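PDB 6AF0: Ctr9 protein from Myceliophthora thermophila, which probably acts as a tetratricopeptide-repeat subunit of the Paf1 transcription elongation complex that binds RNA polymerase II, this chain being the repeat-rich part of the protein. Local coordinates for residues Q532-I537 against Q555-S560; L549-F554 against F582-S587. All coordinates share one frame; numbering follows the deposited sequence.

Interaction 1. Residues Q532-I537 against Q555-S560; sequences QLLNNI and QAALDS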
# COMPACT_ATOMS: atom_id res chain seq x y z
N GLN A 532 -12.60 4.93 -20.72
CA GLN A 532 -11.36 5.41 -20.17
C GLN A 532 -10.41 4.24 -19.95
O GLN A 532 -9.24 4.28 -20.35
CB GLN A 532 -11.61 6.17 -18.87
CG GLN A 532 -12.45 7.43 -19.07
CD GLN A 532 -13.93 7.18 -18.94
OE1 GLN A 532 -14.39 6.03 -18.98
NE2 GLN A 532 -14.70 8.25 -18.76
N LEU A 533 -10.92 3.18 -19.35
CA LEU A 533 -10.11 2.00 -19.13
C LEU A 533 -9.50 1.49 -20.45
O LEU A 533 -8.30 1.28 -20.55
CB LEU A 533 -10.95 0.91 -18.47
CG LEU A 533 -10.23 -0.42 -18.17
CD1 LEU A 533 -9.09 -0.24 -17.18
CD2 LEU A 533 -11.18 -1.47 -17.64
N LEU A 534 -10.34 1.32 -21.46
CA LEU A 534 -9.90 0.82 -22.76
C LEU A 534 -8.88 1.73 -23.42
O LEU A 534 -7.89 1.25 -23.98
CB LEU A 534 -11.10 0.68 -23.70
CG LEU A 534 -12.26 -0.20 -23.22
CD1 LEU A 534 -13.42 -0.08 -24.19
CD2 LEU A 534 -11.82 -1.65 -23.06
N ASN A 535 -9.12 3.03 -23.33
CA ASN A 535 -8.17 4.02 -23.86
C ASN A 535 -6.80 3.88 -23.21
O ASN A 535 -5.79 3.75 -23.90
CB ASN A 535 -8.67 5.44 -23.64
CG ASN A 535 -7.77 6.48 -24.28
OD1 ASN A 535 -8.07 7.02 -25.34
ND2 ASN A 535 -6.64 6.76 -23.64
N ASN A 536 -6.77 3.91 -21.89
CA ASN A 536 -5.48 3.84 -21.22
C ASN A 536 -4.75 2.57 -21.60
O ASN A 536 -3.58 2.59 -21.96
CB ASN A 536 -5.63 3.97 -19.71
CG ASN A 536 -6.21 5.32 -19.29
OD1 ASN A 536 -6.70 6.08 -20.11
ND2 ASN A 536 -6.15 5.60 -17.99
N ILE A 537 -5.46 1.46 -21.58
CA ILE A 537 -4.86 0.19 -21.94
C ILE A 537 -4.26 0.40 -23.31
O ILE A 537 -3.10 0.07 -23.53
CB ILE A 537 -5.88 -0.97 -21.94
CG1 ILE A 537 -6.41 -1.21 -20.53
CG2 ILE A 537 -5.23 -2.24 -22.46
CD1 ILE A 537 -7.49 -2.26 -20.44
N GLN A 555 -10.49 1.82 -30.84
CA GLN A 555 -11.71 1.67 -31.61
C GLN A 555 -12.78 1.16 -30.68
O GLN A 555 -13.91 1.65 -30.70
CB GLN A 555 -11.53 0.71 -32.78
CG GLN A 555 -12.78 0.57 -33.65
CD GLN A 555 -13.28 1.90 -34.17
OE1 GLN A 555 -14.40 2.34 -33.86
NE2 GLN A 555 -12.44 2.57 -34.97
N ALA A 556 -12.41 0.18 -29.86
CA ALA A 556 -13.32 -0.41 -28.88
C ALA A 556 -13.84 0.63 -27.89
O ALA A 556 -15.00 0.58 -27.47
CB ALA A 556 -12.63 -1.55 -28.14
N ALA A 557 -12.97 1.56 -27.52
CA ALA A 557 -13.33 2.67 -26.64
C ALA A 557 -14.36 3.60 -27.27
O ALA A 557 -15.32 4.02 -26.61
CB ALA A 557 -12.09 3.48 -26.30
N LEU A 558 -14.14 3.93 -28.54
CA LEU A 558 -15.09 4.72 -29.31
C LEU A 558 -16.44 4.05 -29.38
O LEU A 558 -17.46 4.66 -29.07
CB LEU A 558 -14.55 4.96 -30.72
CG LEU A 558 -13.41 5.98 -30.84
CD1 LEU A 558 -12.89 6.03 -32.26
CD2 LEU A 558 -13.87 7.36 -30.40
N ASP A 559 -16.46 2.78 -29.75
CA ASP A 559 -17.71 2.05 -29.84
C ASP A 559 -18.41 2.16 -28.49
O ASP A 559 -19.57 2.56 -28.40
CB ASP A 559 -17.46 0.61 -30.22
CG ASP A 559 -16.91 0.48 -31.62
OD1 ASP A 559 -17.21 1.36 -32.46
OD2 ASP A 559 -16.18 -0.50 -31.86
N SER A 560 -17.65 1.84 -27.45
CA SER A 560 -18.16 1.87 -26.10
C SER A 560 -18.77 3.22 -25.74
O SER A 560 -19.81 3.25 -25.10
CB SER A 560 -17.06 1.48 -25.11
OG SER A 560 -17.53 1.59 -23.78
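Leu-534 meets Ala-556 and Ala-557 where two nearly antiparallel helices pass each other. Their axes come within 8.3 Å at an angle of 167°. Along 555-560, Ala-556 is the first to touch. Its carbonyl O lies 3.7 Å from Leu-534 CD1, and its CB adds a looser apolar contact to the same methyl. CD1 is anti to CA of Leu-534 (chi2 173°), which extends the side chain toward the second helix. Ala-557 and Leu-534 have the nearest CA atoms of the two segments, 5.5 Å apart. The CB atoms of Leu-534 and Ala-557 pack at 3.9 Å. The CD1 methyl that touches Ala-556 also lies 3.7 Å from Ala-557 CA. Ala-557 CB also faces the backbone N of Asn-535 at 4.2 Å. One turn on, Ser-560 offers CB to Leu-534 CD1. Its OG is anti to the backbone N (chi1 176°) and is hydrogen-bonded to the carbonyl O of Leu-529. One leucine thus rests on a surface of small residues, and no hydrogen bond crosses the contact. Both segments belong to one tetratricopeptide repeat, a helix-turn-helix unit, and this is packing between its two helices. Helix 488-504 touches helix 531-543 through Leu-533, Asn-536 and Ile-537. Helix 573-591 packs against both helices of the pair, reaching Asn-535 and Leu-558.

Interaction 2. Residues L549-F554 against F582-S587; sequences LATEFF and FNLGRS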
# COMPACT_ATOMS: atom_id res chain seq x y z
N LEU A 549 -2.81 -3.58 -31.48
CA LEU A 549 -3.55 -3.91 -30.28
C LEU A 549 -4.11 -2.66 -29.64
O LEU A 549 -5.29 -2.60 -29.25
CB LEU A 549 -2.65 -4.63 -29.30
CG LEU A 549 -3.36 -5.73 -28.49
CD1 LEU A 549 -4.38 -6.56 -29.29
CD2 LEU A 549 -2.29 -6.64 -27.91
N ALA A 550 -3.26 -1.64 -29.57
CA ALA A 550 -3.65 -0.30 -29.17
C ALA A 550 -4.81 0.25 -30.00
O ALA A 550 -5.83 0.71 -29.45
CB ALA A 550 -2.45 0.62 -29.26
N THR A 551 -4.66 0.19 -31.32
CA THR A 551 -5.67 0.66 -32.29
C THR A 551 -7.03 -0.00 -32.10
O THR A 551 -8.07 0.65 -32.18
CB THR A 551 -5.18 0.45 -33.74
OG1 THR A 551 -4.14 1.38 -34.06
CG2 THR A 551 -6.29 0.66 -34.74
N GLU A 552 -7.01 -1.30 -31.84
CA GLU A 552 -8.24 -2.06 -31.61
C GLU A 552 -8.89 -1.61 -30.32
O GLU A 552 -10.12 -1.46 -30.24
CB GLU A 552 -7.96 -3.56 -31.59
CG GLU A 552 -7.24 -4.02 -32.86
CD GLU A 552 -7.17 -5.52 -33.02
OE1 GLU A 552 -6.90 -6.22 -32.01
OE2 GLU A 552 -7.37 -5.97 -34.17
N PHE A 553 -8.05 -1.35 -29.32
CA PHE A 553 -8.52 -0.83 -28.02
C PHE A 553 -9.12 0.57 -28.11
O PHE A 553 -10.15 0.84 -27.52
CB PHE A 553 -7.42 -0.88 -26.96
CG PHE A 553 -7.48 -2.11 -26.11
CD1 PHE A 553 -6.71 -3.21 -26.41
CD2 PHE A 553 -8.36 -2.18 -25.03
CE1 PHE A 553 -6.78 -4.35 -25.64
CE2 PHE A 553 -8.43 -3.31 -24.24
CZ PHE A 553 -7.64 -4.40 -24.55
N PHE A 554 -8.48 1.46 -28.86
CA PHE A 554 -9.07 2.77 -29.11
C PHE A 554 -10.41 2.68 -29.82
O PHE A 554 -11.35 3.39 -29.46
CB PHE A 554 -8.15 3.67 -29.93
CG PHE A 554 -6.88 4.02 -29.23
CD1 PHE A 554 -6.92 4.57 -27.96
CD2 PHE A 554 -5.64 3.80 -29.84
CE1 PHE A 554 -5.75 4.89 -27.30
CE2 PHE A 554 -4.47 4.12 -29.18
CZ PHE A 554 -4.53 4.67 -27.91
N PHE A 582 -8.19 11.19 -31.63
CA PHE A 582 -6.84 11.64 -31.83
C PHE A 582 -5.92 10.48 -31.54
O PHE A 582 -5.04 10.16 -32.34
CB PHE A 582 -6.48 12.82 -30.94
CG PHE A 582 -5.01 13.12 -30.94
CD1 PHE A 582 -4.43 13.80 -32.00
CD2 PHE A 582 -4.20 12.68 -29.89
CE1 PHE A 582 -3.07 14.06 -32.02
CE2 PHE A 582 -2.85 12.95 -29.89
CZ PHE A 582 -2.28 13.64 -30.96
N ASN A 583 -6.16 9.84 -30.41
CA ASN A 583 -5.36 8.69 -30.01
C ASN A 583 -5.39 7.65 -31.12
O ASN A 583 -4.35 7.11 -31.50
CB ASN A 583 -5.85 8.08 -28.68
CG ASN A 583 -5.73 9.04 -27.52
OD1 ASN A 583 -4.89 8.87 -26.66
ND2 ASN A 583 -6.56 10.04 -27.50
N LEU A 584 -6.58 7.41 -31.67
CA LEU A 584 -6.75 6.44 -32.75
C LEU A 584 -5.96 6.82 -34.01
O LEU A 584 -5.36 5.96 -34.66
CB LEU A 584 -8.23 6.30 -33.09
CG LEU A 584 -8.52 5.33 -34.24
CD1 LEU A 584 -8.14 3.89 -33.88
CD2 LEU A 584 -9.98 5.39 -34.64
N GLY A 585 -5.97 8.11 -34.34
CA GLY A 585 -5.20 8.64 -35.47
C GLY A 585 -3.71 8.48 -35.25
O GLY A 585 -2.96 8.08 -36.15
N ARG A 586 -3.31 8.80 -34.02
CA ARG A 586 -1.94 8.61 -33.58
C ARG A 586 -1.48 7.17 -33.66
O ARG A 586 -0.34 6.90 -33.98
CB ARG A 586 -1.79 9.09 -32.14
CG ARG A 586 -0.35 9.30 -31.71
CD ARG A 586 0.25 10.49 -32.40
NE ARG A 586 1.69 10.54 -32.24
CZ ARG A 586 2.56 9.94 -33.02
NH1 ARG A 586 2.15 9.21 -34.04
NH2 ARG A 586 3.85 10.09 -32.80
N SER A 587 -2.39 6.25 -33.33
CA SER A 587 -2.10 4.83 -33.34
C SER A 587 -1.95 4.34 -34.76
O SER A 587 -1.01 3.62 -35.07
CB SER A 587 -3.21 4.05 -32.65
OG SER A 587 -2.80 2.72 -32.43
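Helices 549-554 and 582-587 run nearly antiparallel, crossing at -158° with axes 9.1 Å apart, and bring Thr-551 close to Ser-587 and Phe-554 close to Leu-584. The Phe-554 ring carries much of the contact. Asn-583 lays CB over one ring face, 3.7 Å from the centroid and 22° off the normal, a CH-pi contact. Ser-587 CB comes near the ring's edge, 3.7 Å from CE2. CG of Phe-554 is anti to its own carbonyl carbon (chi1 -65°), which brings it to 4.2 Å from Leu-584 N. The segments fall in successive tetratricopeptide repeats, so the contact joins one helical hairpin to the next in the superhelix. An alanine in place of Phe-554 would probably open a gap between the helices and leave Asn-583 CB and Ser-587 CB without their aromatic partner. Leu-584 reaches over with CD1, which lies 3.8 Å from Thr-551 CG2 and 4.0 Å from Phe-554 CB. The Thr-551 and Leu-584 side chains cross at about a right angle. Ser-587 OG is hydrogen-bonded to Thr-551 OG1, but the modelled length is too short to be reliable. Thr-551 OG1 also has Glu-591 OE2 and His-547 O as partners, which probably share its one proton.

How the interactions relate
Interactions 1 and 2 share helix 547-566, and their centres lie about 9 Å apart. Interaction 1 holds this helix to its partner within one repeat, and interaction 2 ties it to the first helix of the next. The two contacts touch directly. Asn-535 O lies 3.6 Å from Phe-554 CE1, and Leu-534 O lies 3.6 Å from Phe-553 CD2. Asn-535 OD1 also packs 3.8 Å from Asn-583 CG. These two asparagines each hydrogen-bond the backbone of another protein's chain, Asn-535 through ND2 and Asn-583 through OD1. Asn-583 ND2 is hydrogen-bonded to Thr-579 O. Together the contacts place both amides beside that chain, consistent with a tetratricopeptide-repeat binding groove.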